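Local coordinates for 2-methyl-3-hydroxypyridine-5-carboxylic acid oxygenase (Mesorhizobium loti, PDB 3ALJ), which probably uses bound FAD to oxygenate 2-methyl-3-hydroxypyridine-5-carboxylic acid and open its ring, at residues Ala304-Phe309 against Ala366-Leu371; Trp56-Arg61 against Leu297-Gly302; Arg13-Gly18 against Glu145-Asp150. All blocks are in the same frame, centred on the assembly; numbering follows the deposited sequence.

Contact 1 of 3, residues Ala304-Phe309 against Ala366-Leu371; sequences AMVNAF and ARYDPL
Phe309 and Leu371 meet at about a right angle, the ring reaching the leucine through CE2, which lies 3.6 Å from Leu371 CD2. The methyl comes in obliquely, and CZ of Phe309 stands almost as near, so one branch of the leucine touches the far end of the ring. Pro370 CB also approaches the ring obliquely, 4.5 Å from Phe309 CD2. One helical turn earlier, Val306 splits its two methyls between two partners. With CG1 trans to the backbone N (chi1 166°), that methyl is sent to the edge of the Tyr368 ring, near the ring plane, and sits 3.9 Å from Tyr368 CE2; CG2 turns instead to the proline ring, 4.2 Å from Pro370 CG. No hydrogen bond crosses between the segments, so van der Waals contact carries the pairing. The bend that presents Pro370 and Leu371 is held from within by an Asx turn: Leu371 N donates to Asp369 OD1 over 2.9 Å, arriving well above the carboxylate plane. The other oxygen, Asp369 OD2, forms a salt bridge with Arg61 of helix 57-65, and Val62 of that helix touches both Val306 and Pro370. The geometry is that of an apolar helix face, here on helix 300-314 of the FAD-binding fold, covered by a turn of the C-terminal segment.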
loop_
_atom_site.group_PDB
_atom_site.type_symbol
_atom_site.label_atom_id
_atom_site.label_comp_id
_atom_site.label_asym_id
_atom_site.label_seq_id
_atom_site.Cartn_x
_atom_site.Cartn_y
_atom_site.Cartn_z
ATOM N N ALA A 304 -5.847 -2.275 2.530
ATOM C CA ALA A 304 -5.614 -2.011 3.937
ATOM C C ALA A 304 -6.459 -0.810 4.384
ATOM O O ALA A 304 -7.071 -0.872 5.465
ATOM C CB ALA A 304 -4.133 -1.679 4.210
ATOM N N MET A 305 -6.502 0.236 3.576
ATOM C CA MET A 305 -7.229 1.448 3.928
ATOM C C MET A 305 -8.730 1.215 3.845
ATOM O O MET A 305 -9.463 1.682 4.758
ATOM C CB MET A 305 -6.768 2.564 2.991
ATOM C CG MET A 305 -5.338 2.983 3.351
ATOM S SD MET A 305 -4.702 4.262 2.156
ATOM C CE MET A 305 -5.678 5.702 2.701
ATOM N N VAL A 306 -9.221 0.597 2.787
ATOM C CA VAL A 306 -10.704 0.219 2.718
ATOM C C VAL A 306 -11.074 -0.601 3.938
ATOM O O VAL A 306 -12.103 -0.348 4.532
ATOM C CB VAL A 306 -11.013 -0.511 1.421
ATOM C CG1 VAL A 306 -12.392 -1.200 1.467
ATOM C CG2 VAL A 306 -11.040 0.543 0.258
ATOM N N ASN A 307 -10.272 -1.600 4.291
ATOM C CA ASN A 307 -10.638 -2.461 5.463
ATOM C C ASN A 307 -10.576 -1.732 6.757
ATOM O O ASN A 307 -11.515 -1.902 7.557
ATOM C CB ASN A 307 -9.768 -3.720 5.424
ATOM C CG ASN A 307 -9.992 -4.586 4.209
ATOM O OD1 ASN A 307 -9.091 -5.441 3.830
ATOM N ND2 ASN A 307 -11.062 -4.435 3.608
ATOM N N ALA A 308 -9.623 -0.824 6.926
ATOM C CA ALA A 308 -9.577 -0.084 8.165
ATOM C C ALA A 308 -10.761 0.858 8.264
ATOM O O ALA A 308 -11.417 1.040 9.330
ATOM C CB ALA A 308 -8.270 0.658 8.250
ATOM N N PHE A 309 -11.109 1.530 7.138
ATOM C CA PHE A 309 -12.240 2.426 7.225
ATOM C C PHE A 309 -13.516 1.674 7.400
ATOM O O PHE A 309 -14.388 2.142 8.187
ATOM C CB PHE A 309 -12.288 3.254 5.860
ATOM C CG PHE A 309 -13.285 4.399 5.898
ATOM C CD1 PHE A 309 -12.913 5.618 6.451
ATOM C CD2 PHE A 309 -14.595 4.157 5.447
ATOM C CE1 PHE A 309 -13.848 6.652 6.521
ATOM C CE2 PHE A 309 -15.562 5.196 5.488
ATOM C CZ PHE A 309 -15.204 6.391 6.044
ATOM N N ALA A 366 -10.511 -1.565 -7.167
ATOM C CA ALA A 366 -10.393 -0.053 -7.341
ATOM C C ALA A 366 -11.777 0.570 -7.539
ATOM O O ALA A 366 -11.962 1.701 -7.129
ATOM C CB ALA A 366 -9.533 0.212 -8.555
ATOM N N ARG A 367 -12.711 -0.179 -8.158
ATOM C CA ARG A 367 -14.055 0.338 -8.390
ATOM C C ARG A 367 -14.874 0.472 -7.166
ATOM O O ARG A 367 -15.890 1.222 -7.148
ATOM C CB ARG A 367 -14.784 -0.556 -9.410
ATOM C CG ARG A 367 -14.196 -0.371 -10.832
ATOM C CD ARG A 367 -14.875 -1.310 -11.823
ATOM N NE ARG A 367 -16.241 -0.853 -11.890
ATOM C CZ ARG A 367 -17.280 -1.572 -11.538
ATOM N NH1 ARG A 367 -17.167 -2.884 -11.208
ATOM N NH2 ARG A 367 -18.433 -0.928 -11.522
ATOM N N TYR A 368 -14.551 -0.288 -6.068
ATOM C CA TYR A 368 -15.348 -0.250 -4.877
ATOM C C TYR A 368 -15.286 1.114 -4.225
ATOM O O TYR A 368 -14.195 1.703 -4.006
ATOM C CB TYR A 368 -14.825 -1.347 -3.888
ATOM C CG TYR A 368 -15.647 -1.377 -2.617
ATOM C CD1 TYR A 368 -17.046 -1.695 -2.689
ATOM C CD2 TYR A 368 -15.096 -0.980 -1.396
ATOM C CE1 TYR A 368 -17.809 -1.683 -1.525
ATOM C CE2 TYR A 368 -15.849 -1.032 -0.239
ATOM C CZ TYR A 368 -17.246 -1.320 -0.322
ATOM O OH TYR A 368 -18.028 -1.322 0.825
ATOM N N ASP A 369 -16.470 1.700 -3.880
ATOM C CA ASP A 369 -16.514 2.931 -3.090
ATOM C C ASP A 369 -16.875 2.575 -1.644
ATOM O O ASP A 369 -18.022 2.241 -1.355
ATOM C CB ASP A 369 -17.635 3.828 -3.634
ATOM C CG ASP A 369 -17.834 4.974 -2.733
ATOM O OD1 ASP A 369 -16.959 5.348 -1.946
ATOM O OD2 ASP A 369 -18.880 5.620 -2.821
ATOM N N PRO A 370 -15.932 2.652 -0.708
ATOM C CA PRO A 370 -16.232 2.316 0.646
ATOM C C PRO A 370 -17.195 3.294 1.293
ATOM O O PRO A 370 -17.802 2.897 2.333
ATOM C CB PRO A 370 -14.805 2.395 1.321
ATOM C CG PRO A 370 -14.107 3.419 0.472
ATOM C CD PRO A 370 -14.553 3.090 -0.918
ATOM N N LEU A 371 -17.387 4.541 0.814
ATOM C CA LEU A 371 -18.268 5.515 1.547
ATOM C C LEU A 371 -19.727 5.098 1.290
ATOM O O LEU A 371 -20.540 5.025 2.256
ATOM C CB LEU A 371 -17.953 6.912 1.015
ATOM C CG LEU A 371 -16.464 7.370 1.064
ATOM C CD1 LEU A 371 -16.443 8.882 0.836
ATOM C CD2 LEU A 371 -15.970 7.028 2.464
#

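Contact 2 of 3, residues Trp56-Arg61 against Leu297-Gly302; sequences WHNGLR and LAQGAG. With FAD (flavin-adenine dinucleotide), chain B; BME (beta-mercaptoethanol), chain D.
Trp56, Asn58 and Gln299 join two helix starts: Trp56 occupies the N-cap position of helix 57-65 and Gln299 that of helix 300-314, the helix whose first turn meets the flavin in this FAD-binding fold. Before that turn the chain bends sharply at Ala298, whose phi/psi of 49/55° are left-handed. Ala301 N then donates to FAD N1 over 3.0 Å, nearly straight at 176°, while Gly302 N makes a weak bond to FAD O2. Backbone amides at a helix start are well placed to favour negative charge at N1 and O2, as would probably help a reduced flavin. Glycine suits two places here: a side chain at Gly300 would run into FAD C1', and one at Gly302 would strike Gln299 OE1 and crowd Asn58 ND2.

Among the side chains, two carboxamides come from opposite directions and pair reciprocally. Asn58 ND2 donates a hydrogen bond to Gln299 OE1 at 2.9 Å, and Gln299 NE2 donates one back to Asn58 OD1 at 3.2 Å. The amide planes are twisted 43° apart, so the pair is not flat; OD1 lies in the plane of the Gln299 amide, whereas the incoming NE2 is tilted from the Asn58 carbonyl plane. A bend at chi2 (-70°) folds Gln299 back to bring its amide there. The same NE2 lies obliquely at the Trp56 ring, 3.2 Å from Trp56 CD1. Trp56 NE1 makes a weak bond to Ala298 O, and Ala298 CB sits in plane at the indole edge. Asn58 ND2 also donates to O1 of a beta-mercaptoethanol molecule, probably from the crystallisation liquor, at 2.9 Å.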
loop_
_atom_site.group_PDB
_atom_site.type_symbol
_atom_site.label_atom_id
_atom_site.label_comp_id
_atom_site.label_asym_id
_atom_site.label_seq_id
_atom_site.Cartn_x
_atom_site.Cartn_y
_atom_site.Cartn_z
ATOM N N TRP A 56 -5.963 4.249 -5.963
ATOM C CA TRP A 56 -7.058 4.274 -6.944
ATOM C C TRP A 56 -8.277 4.850 -6.278
ATOM O O TRP A 56 -8.288 5.166 -5.087
ATOM C CB TRP A 56 -7.362 2.878 -7.442
ATOM C CG TRP A 56 -6.125 2.133 -7.966
ATOM C CD1 TRP A 56 -5.114 1.585 -7.195
ATOM C CD2 TRP A 56 -5.751 1.886 -9.328
ATOM N NE1 TRP A 56 -4.119 1.025 -7.996
ATOM C CE2 TRP A 56 -4.501 1.201 -9.319
ATOM C CE3 TRP A 56 -6.395 2.139 -10.560
ATOM C CZ2 TRP A 56 -3.876 0.778 -10.499
ATOM C CZ3 TRP A 56 -5.765 1.743 -11.728
ATOM C CH2 TRP A 56 -4.557 1.054 -11.725
ATOM N N HIS A 57 -9.381 4.954 -7.019
ATOM C CA HIS A 57 -10.602 5.428 -6.509
ATOM C C HIS A 57 -10.977 4.904 -5.131
ATOM O O HIS A 57 -11.376 5.699 -4.292
ATOM C CB HIS A 57 -11.720 4.976 -7.550
ATOM C CG HIS A 57 -13.139 4.999 -7.047
ATOM N ND1 HIS A 57 -13.764 3.828 -6.665
ATOM C CD2 HIS A 57 -14.019 6.005 -6.832
ATOM C CE1 HIS A 57 -15.006 4.117 -6.259
ATOM N NE2 HIS A 57 -15.193 5.440 -6.346
ATOM N N ASN A 58 -10.849 3.595 -4.907
ATOM C CA ASN A 58 -11.240 3.089 -3.574
ATOM C C ASN A 58 -10.398 3.747 -2.409
ATOM O O ASN A 58 -10.978 4.173 -1.412
ATOM C CB ASN A 58 -11.078 1.551 -3.532
ATOM C CG ASN A 58 -9.623 1.041 -3.764
ATOM O OD1 ASN A 58 -8.867 1.572 -4.614
ATOM N ND2 ASN A 58 -9.283 -0.054 -3.064
ATOM N N GLY A 59 -9.077 3.856 -2.623
ATOM C CA GLY A 59 -8.202 4.512 -1.605
ATOM C C GLY A 59 -8.485 5.961 -1.524
ATOM O O GLY A 59 -8.420 6.545 -0.427
ATOM N N LEU A 60 -8.714 6.626 -2.673
ATOM C CA LEU A 60 -8.984 8.041 -2.673
ATOM C C LEU A 60 -10.308 8.337 -1.921
ATOM O O LEU A 60 -10.372 9.366 -1.234
ATOM C CB LEU A 60 -8.981 8.573 -4.130
ATOM C CG LEU A 60 -7.632 8.508 -4.808
ATOM C CD1 LEU A 60 -7.832 8.797 -6.305
ATOM C CD2 LEU A 60 -6.602 9.478 -4.193
ATOM N N ARG A 61 -11.322 7.457 -2.050
ATOM C CA ARG A 61 -12.601 7.640 -1.343
ATOM C C ARG A 61 -12.352 7.408 0.149
ATOM O O ARG A 61 -12.975 8.130 0.952
ATOM C CB ARG A 61 -13.587 6.597 -1.902
ATOM C CG ARG A 61 -14.161 6.963 -3.310
ATOM C CD ARG A 61 -14.963 8.306 -3.290
ATOM N NE ARG A 61 -16.291 8.021 -2.742
ATOM C CZ ARG A 61 -17.301 8.852 -2.874
ATOM N NH1 ARG A 61 -17.055 10.098 -3.234
ATOM N NH2 ARG A 61 -18.532 8.425 -2.502
ATOM N N LEU A 297 -1.475 -5.432 -8.803
ATOM C CA LEU A 297 -2.621 -4.544 -8.977
ATOM C C LEU A 297 -2.597 -3.308 -8.157
ATOM O O LEU A 297 -3.567 -2.510 -8.191
ATOM C CB LEU A 297 -3.958 -5.319 -8.769
ATOM C CG LEU A 297 -4.217 -6.463 -9.728
ATOM C CD1 LEU A 297 -5.571 -7.157 -9.178
ATOM C CD2 LEU A 297 -4.299 -5.884 -11.174
ATOM N N ALA A 298 -1.470 -3.093 -7.423
ATOM C CA ALA A 298 -1.279 -1.867 -6.614
ATOM C C ALA A 298 -2.505 -1.603 -5.743
ATOM O O ALA A 298 -3.081 -0.528 -5.699
ATOM C CB ALA A 298 -0.960 -0.632 -7.554
ATOM N N GLN A 299 -2.842 -2.644 -4.959
ATOM C CA GLN A 299 -3.948 -2.647 -4.026
ATOM C C GLN A 299 -3.650 -3.001 -2.586
ATOM O O GLN A 299 -4.556 -3.170 -1.735
ATOM C CB GLN A 299 -5.102 -3.559 -4.552
ATOM C CG GLN A 299 -5.912 -2.812 -5.682
ATOM C CD GLN A 299 -6.736 -1.652 -5.125
ATOM O OE1 GLN A 299 -7.031 -1.581 -3.936
ATOM N NE2 GLN A 299 -7.081 -0.688 -5.974
ATOM N N GLY A 300 -2.381 -3.281 -2.256
ATOM C CA GLY A 300 -2.146 -3.677 -0.885
ATOM C C GLY A 300 -2.597 -2.607 0.134
ATOM O O GLY A 300 -3.254 -2.935 1.161
ATOM N N ALA A 301 -2.089 -1.387 -0.050
ATOM C CA ALA A 301 -2.512 -0.300 0.790
ATOM C C ALA A 301 -3.959 0.109 0.517
ATOM O O ALA A 301 -4.675 0.461 1.469
ATOM C CB ALA A 301 -1.620 0.967 0.648
ATOM N N GLY A 302 -4.455 -0.039 -0.720
ATOM C CA GLY A 302 -5.889 0.313 -0.973
ATOM C C GLY A 302 -6.783 -0.608 -0.166
ATOM O O GLY A 302 -7.731 -0.101 0.459
HETATM P PA FAD B . 2.851 -1.188 7.097
HETATM O O1A FAD B . 2.797 -0.120 6.050
HETATM O O2A FAD B . 3.870 -2.170 7.048
HETATM O O5B FAD B . 2.902 -0.423 8.488
HETATM C C5B FAD B . 2.998 -1.160 9.752
HETATM C C4B FAD B . 3.559 -0.107 10.686
HETATM O O4B FAD B . 3.562 -0.830 11.965
HETATM C C3B FAD B . 4.975 0.270 10.451
HETATM O O3B FAD B . 5.160 1.696 10.564
HETATM C C2B FAD B . 5.767 -0.578 11.511
HETATM O O2B FAD B . 6.991 0.044 11.939
HETATM C C1B FAD B . 4.842 -0.599 12.684
HETATM N N9A FAD B . 4.928 -1.780 13.483
HETATM C C8A FAD B . 5.297 -3.059 13.131
HETATM N N7A FAD B . 5.170 -3.908 14.161
HETATM C C5A FAD B . 4.710 -3.147 15.225
HETATM C C6A FAD B . 4.307 -3.484 16.514
HETATM N N6A FAD B . 4.414 -4.778 16.967
HETATM N N1A FAD B . 3.864 -2.486 17.282
HETATM C C2A FAD B . 3.800 -1.215 16.869
HETATM N N3A FAD B . 4.139 -0.819 15.608
HETATM C C4A FAD B . 4.564 -1.828 14.799
HETATM N N1 FAD B . -0.027 -0.818 -2.136
HETATM C C2 FAD B . -0.766 0.045 -2.809
HETATM O O2 FAD B . -1.914 0.369 -2.466
HETATM N N3 FAD B . -0.266 0.625 -3.975
HETATM C C4 FAD B . 1.023 0.351 -4.435
HETATM O O4 FAD B . 1.488 1.031 -5.424
HETATM C C4X FAD B . 1.763 -0.572 -3.717
HETATM N N5 FAD B . 3.050 -0.980 -4.210
HETATM C C5X FAD B . 3.753 -1.954 -3.524
HETATM C C6 FAD B . 4.964 -2.453 -4.032
HETATM C C7 FAD B . 5.695 -3.370 -3.322
HETATM C C7M FAD B . 7.041 -3.887 -3.908
HETATM C C8 FAD B . 5.219 -3.874 -2.130
HETATM C C8M FAD B . 5.994 -4.937 -1.318
HETATM C C9 FAD B . 4.008 -3.392 -1.613
HETATM C C9A FAD B . 3.234 -2.450 -2.334
HETATM N N10 FAD B . 1.945 -1.961 -1.840
HETATM C C10 FAD B . 1.229 -1.082 -2.560
HETATM C "C1'" FAD B . 1.387 -2.550 -0.531
HETATM C "C2'" FAD B . 1.644 -1.569 0.604
HETATM O "O2'" FAD B . 3.058 -1.294 0.683
HETATM C "C3'" FAD B . 1.260 -2.229 1.942
HETATM O "O3'" FAD B . 0.093 -3.095 1.678
HETATM C "C4'" FAD B . 0.833 -1.284 2.987
HETATM O "O4'" FAD B . 1.985 -0.448 3.295
HETATM C "C5'" FAD B . 0.459 -1.981 4.254
HETATM O "O5'" FAD B . 0.088 -1.003 5.220
HETATM P P FAD B . -0.023 -1.488 6.720
HETATM O O1P FAD B . -0.350 -0.279 7.489
HETATM O O2P FAD B . -0.889 -2.702 6.860
HETATM O O3P FAD B . 1.462 -2.011 7.089
HETATM C C1 BME D . -11.325 -2.946 -2.122
HETATM C C2 BME D . -9.784 -2.983 -1.810
HETATM O O1 BME D . -11.676 -1.587 -2.414
HETATM S S2 BME D . -9.488 -4.722 -1.175
#

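Contact 3 of 3, residues Arg13-Gly18 against Glu145-Asp150; sequences RAEVAG and EVLEAD. With FAD (flavin-adenine dinucleotide), chain B.
Leu147 meets Glu15 at about a right angle, its CD1 methyl 3.6 Å from Glu15 OE1 and its CB near the other carboxylate oxygen, OE2. Glu15 bends at chi2 (-77°), which lays the carboxylate against the leucine; OE1 has its polar partner in His40 of the neighbouring strand 36-40. Glu148 contributes its backbone: its O accepts a hydrogen bond from a water at 2.7 Å. The same water donates to Glu15 OE2 and accepts from Arg13 NH2, lying in plane at the guanidinium edge, and so ties three polar groups together. Ala149 follows with its CB wedged against Glu15 CG at 3.6 Å and beside Arg13 O. Asp150 closes the contact with two bonds to one residue: its N donates to Arg13 O, and its OD2 takes the Arg13 N-H through the anti lone pair, 2.8 Å and 168°. A leucine in place of Glu15 would probably leave the water without one of its acceptors and His40 without its carboxylate mate. The segment leads from the three-stranded antiparallel sheet into strand 151-154, parallel to strand 13-17 in the mixed six-stranded sheet. At the far end of strand 13-17, Gly18 CA lies 3.3 Å from FAD O4B, consistent with a Rossmann-type glycine motif. Chemically, the polar ends of Arg13 and Glu15 are joined through water to a backbone carbonyl, which probably helps fix both side chains.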
loop_
_atom_site.group_PDB
_atom_site.type_symbol
_atom_site.label_atom_id
_atom_site.label_comp_id
_atom_site.label_asym_id
_atom_site.label_seq_id
_atom_site.Cartn_x
_atom_site.Cartn_y
_atom_site.Cartn_z
ATOM N N ARG A 13 -12.906 3.167 23.957
ATOM C CA ARG A 13 -11.484 3.325 23.792
ATOM C C ARG A 13 -10.893 2.273 22.785
ATOM O O ARG A 13 -11.242 1.122 22.874
ATOM C CB ARG A 13 -10.816 3.120 25.160
ATOM C CG ARG A 13 -9.312 3.587 25.036
ATOM C CD ARG A 13 -8.447 3.597 26.201
ATOM N NE ARG A 13 -9.016 4.570 27.095
ATOM C CZ ARG A 13 -8.551 4.691 28.324
ATOM N NH1 ARG A 13 -9.159 5.555 29.179
ATOM N NH2 ARG A 13 -7.516 3.947 28.706
ATOM N N ALA A 14 -10.066 2.794 21.871
ATOM C CA ALA A 14 -9.365 1.866 20.941
ATOM C C ALA A 14 -7.865 2.095 21.139
ATOM O O ALA A 14 -7.381 3.198 21.249
ATOM C CB ALA A 14 -9.786 2.257 19.541
ATOM N N GLU A 15 -7.179 0.943 21.062
ATOM C CA GLU A 15 -5.664 0.985 21.039
ATOM C C GLU A 15 -5.288 0.344 19.683
ATOM O O GLU A 15 -5.679 -0.778 19.363
ATOM C CB GLU A 15 -5.107 0.129 22.221
ATOM C CG GLU A 15 -5.393 0.764 23.581
ATOM C CD GLU A 15 -4.480 1.897 23.892
ATOM O OE1 GLU A 15 -3.602 2.228 23.071
ATOM O OE2 GLU A 15 -4.614 2.491 24.962
ATOM N N VAL A 16 -4.503 1.100 18.900
ATOM C CA VAL A 16 -4.103 0.706 17.561
ATOM C C VAL A 16 -2.625 0.443 17.598
ATOM O O VAL A 16 -1.816 1.324 18.079
ATOM C CB VAL A 16 -4.430 1.834 16.587
ATOM C CG1 VAL A 16 -3.935 1.473 15.162
ATOM C CG2 VAL A 16 -5.897 2.185 16.578
ATOM N N ALA A 17 -2.201 -0.737 17.186
ATOM C CA ALA A 17 -0.784 -1.046 16.994
ATOM C C ALA A 17 -0.403 -0.856 15.529
ATOM O O ALA A 17 -0.909 -1.606 14.661
ATOM C CB ALA A 17 -0.647 -2.567 17.399
ATOM N N GLY A 18 0.582 0.032 15.321
ATOM C CA GLY A 18 1.142 0.271 13.953
ATOM C C GLY A 18 0.722 1.592 13.412
ATOM O O GLY A 18 -0.460 1.948 13.381
ATOM N N GLU A 145 3.982 -2.004 29.770
ATOM C CA GLU A 145 2.640 -1.383 30.004
ATOM C C GLU A 145 1.517 -2.243 29.402
ATOM O O GLU A 145 1.581 -2.672 28.242
ATOM C CB GLU A 145 2.669 0.037 29.413
ATOM C CG GLU A 145 1.393 0.788 29.889
ATOM C CD GLU A 145 1.376 2.207 29.307
ATOM O OE1 GLU A 145 2.089 2.510 28.325
ATOM O OE2 GLU A 145 0.587 3.034 29.830
ATOM N N VAL A 146 0.482 -2.471 30.207
ATOM C CA VAL A 146 -0.682 -3.195 29.769
ATOM C C VAL A 146 -1.819 -2.217 29.631
ATOM O O VAL A 146 -2.143 -1.420 30.565
ATOM C CB VAL A 146 -1.139 -4.307 30.802
ATOM C CG1 VAL A 146 -2.330 -5.096 30.260
ATOM C CG2 VAL A 146 0.001 -5.353 30.958
ATOM N N LEU A 147 -2.378 -2.184 28.422
ATOM C CA LEU A 147 -3.436 -1.228 28.090
ATOM C C LEU A 147 -4.745 -1.947 27.913
ATOM O O LEU A 147 -4.818 -2.931 27.201
ATOM C CB LEU A 147 -2.999 -0.492 26.771
ATOM C CG LEU A 147 -1.640 0.299 26.842
ATOM C CD1 LEU A 147 -1.258 0.871 25.449
ATOM C CD2 LEU A 147 -1.808 1.345 27.859
ATOM N N GLU A 148 -5.797 -1.486 28.575
ATOM C CA GLU A 148 -7.098 -2.111 28.347
ATOM C C GLU A 148 -7.869 -1.182 27.375
ATOM O O GLU A 148 -7.755 0.050 27.381
ATOM C CB GLU A 148 -7.902 -2.144 29.673
ATOM C CG GLU A 148 -7.286 -3.076 30.755
ATOM C CD GLU A 148 -8.121 -3.052 32.006
ATOM O OE1 GLU A 148 -7.566 -2.670 33.064
ATOM O OE2 GLU A 148 -9.337 -3.389 31.902
ATOM N N ALA A 149 -8.698 -1.839 26.566
ATOM C CA ALA A 149 -9.443 -1.107 25.574
ATOM C C ALA A 149 -10.718 -1.852 25.248
ATOM O O ALA A 149 -10.792 -3.083 25.383
ATOM C CB ALA A 149 -8.559 -0.887 24.314
ATOM N N ASP A 150 -11.654 -1.126 24.607
ATOM C CA ASP A 150 -12.813 -1.820 24.012
ATOM C C ASP A 150 -12.556 -2.420 22.641
ATOM O O ASP A 150 -13.280 -3.273 22.174
ATOM C CB ASP A 150 -13.936 -0.795 23.869
ATOM C CG ASP A 150 -14.236 -0.046 25.251
ATOM O OD1 ASP A 150 -14.648 -0.825 26.193
ATOM O OD2 ASP A 150 -13.988 1.132 25.467
HETATM P PA FAD B . 2.851 -1.188 7.097
HETATM O O1A FAD B . 2.797 -0.120 6.050
HETATM O O2A FAD B . 3.870 -2.170 7.048
HETATM O O5B FAD B . 2.902 -0.423 8.488
HETATM C C5B FAD B . 2.998 -1.160 9.752
HETATM C C4B FAD B . 3.559 -0.107 10.686
HETATM O O4B FAD B . 3.562 -0.830 11.965
HETATM C C3B FAD B . 4.975 0.270 10.451
HETATM O O3B FAD B . 5.160 1.696 10.564
HETATM C C2B FAD B . 5.767 -0.578 11.511
HETATM O O2B FAD B . 6.991 0.044 11.939
HETATM C C1B FAD B . 4.842 -0.599 12.684
HETATM N N9A FAD B . 4.928 -1.780 13.483
HETATM C C8A FAD B . 5.297 -3.059 13.131
HETATM N N7A FAD B . 5.170 -3.908 14.161
HETATM C C5A FAD B . 4.710 -3.147 15.225
HETATM C C6A FAD B . 4.307 -3.484 16.514
HETATM N N6A FAD B . 4.414 -4.778 16.967
HETATM N N1A FAD B . 3.864 -2.486 17.282
HETATM C C2A FAD B . 3.800 -1.215 16.869
HETATM N N3A FAD B . 4.139 -0.819 15.608
HETATM C C4A FAD B . 4.564 -1.828 14.799
HETATM N N1 FAD B . -0.027 -0.818 -2.136
HETATM C C2 FAD B . -0.766 0.045 -2.809
HETATM O O2 FAD B . -1.914 0.369 -2.466
HETATM N N3 FAD B . -0.266 0.625 -3.975
HETATM C C4 FAD B . 1.023 0.351 -4.435
HETATM O O4 FAD B . 1.488 1.031 -5.424
HETATM C C4X FAD B . 1.763 -0.572 -3.717
HETATM N N5 FAD B . 3.050 -0.980 -4.210
HETATM C C5X FAD B . 3.753 -1.954 -3.524
HETATM C C6 FAD B . 4.964 -2.453 -4.032
HETATM C C7 FAD B . 5.695 -3.370 -3.322
HETATM C C7M FAD B . 7.041 -3.887 -3.908
HETATM C C8 FAD B . 5.219 -3.874 -2.130
HETATM C C8M FAD B . 5.994 -4.937 -1.318
HETATM C C9 FAD B . 4.008 -3.392 -1.613
HETATM C C9A FAD B . 3.234 -2.450 -2.334
HETATM N N10 FAD B . 1.945 -1.961 -1.840
HETATM C C10 FAD B . 1.229 -1.082 -2.560
HETATM C "C1'" FAD B . 1.387 -2.550 -0.531
HETATM C "C2'" FAD B . 1.644 -1.569 0.604
HETATM O "O2'" FAD B . 3.058 -1.294 0.683
HETATM C "C3'" FAD B . 1.260 -2.229 1.942
HETATM O "O3'" FAD B . 0.093 -3.095 1.678
HETATM C "C4'" FAD B . 0.833 -1.284 2.987
HETATM O "O4'" FAD B . 1.985 -0.448 3.295
HETATM C "C5'" FAD B . 0.459 -1.981 4.254
HETATM O "O5'" FAD B . 0.088 -1.003 5.220
HETATM P P FAD B . -0.023 -1.488 6.720
HETATM O O1P FAD B . -0.350 -0.279 7.489
HETATM O O2P FAD B . -0.889 -2.702 6.860
HETATM O O3P FAD B . 1.462 -2.011 7.089
HETATM O O HOH W 1 -5.874 2.034 27.279
#

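Contacts 1 and 2 lie in the core, with centres about 7 Å apart, and both use helix 300-314; contact 3 is only partly buried, its centre about 24 and 27 Å from theirs. The first two touch directly: Asp369 OD2 forms a salt bridge with Arg61 NH2, and Ala366 O probably accepts a hydrogen bond from His57 ND1. Their chemistry still differs, apolar in contact 1 and amide-to-amide in contact 2. Contact 3, nearer the surface, relies on one main-chain bond, one bond to a carboxylate and a bridging water. Contacts 2 and 3 do not touch, yet both reach FAD, one at its flavin ring and ribityl chain, the other at the adenosine ribose.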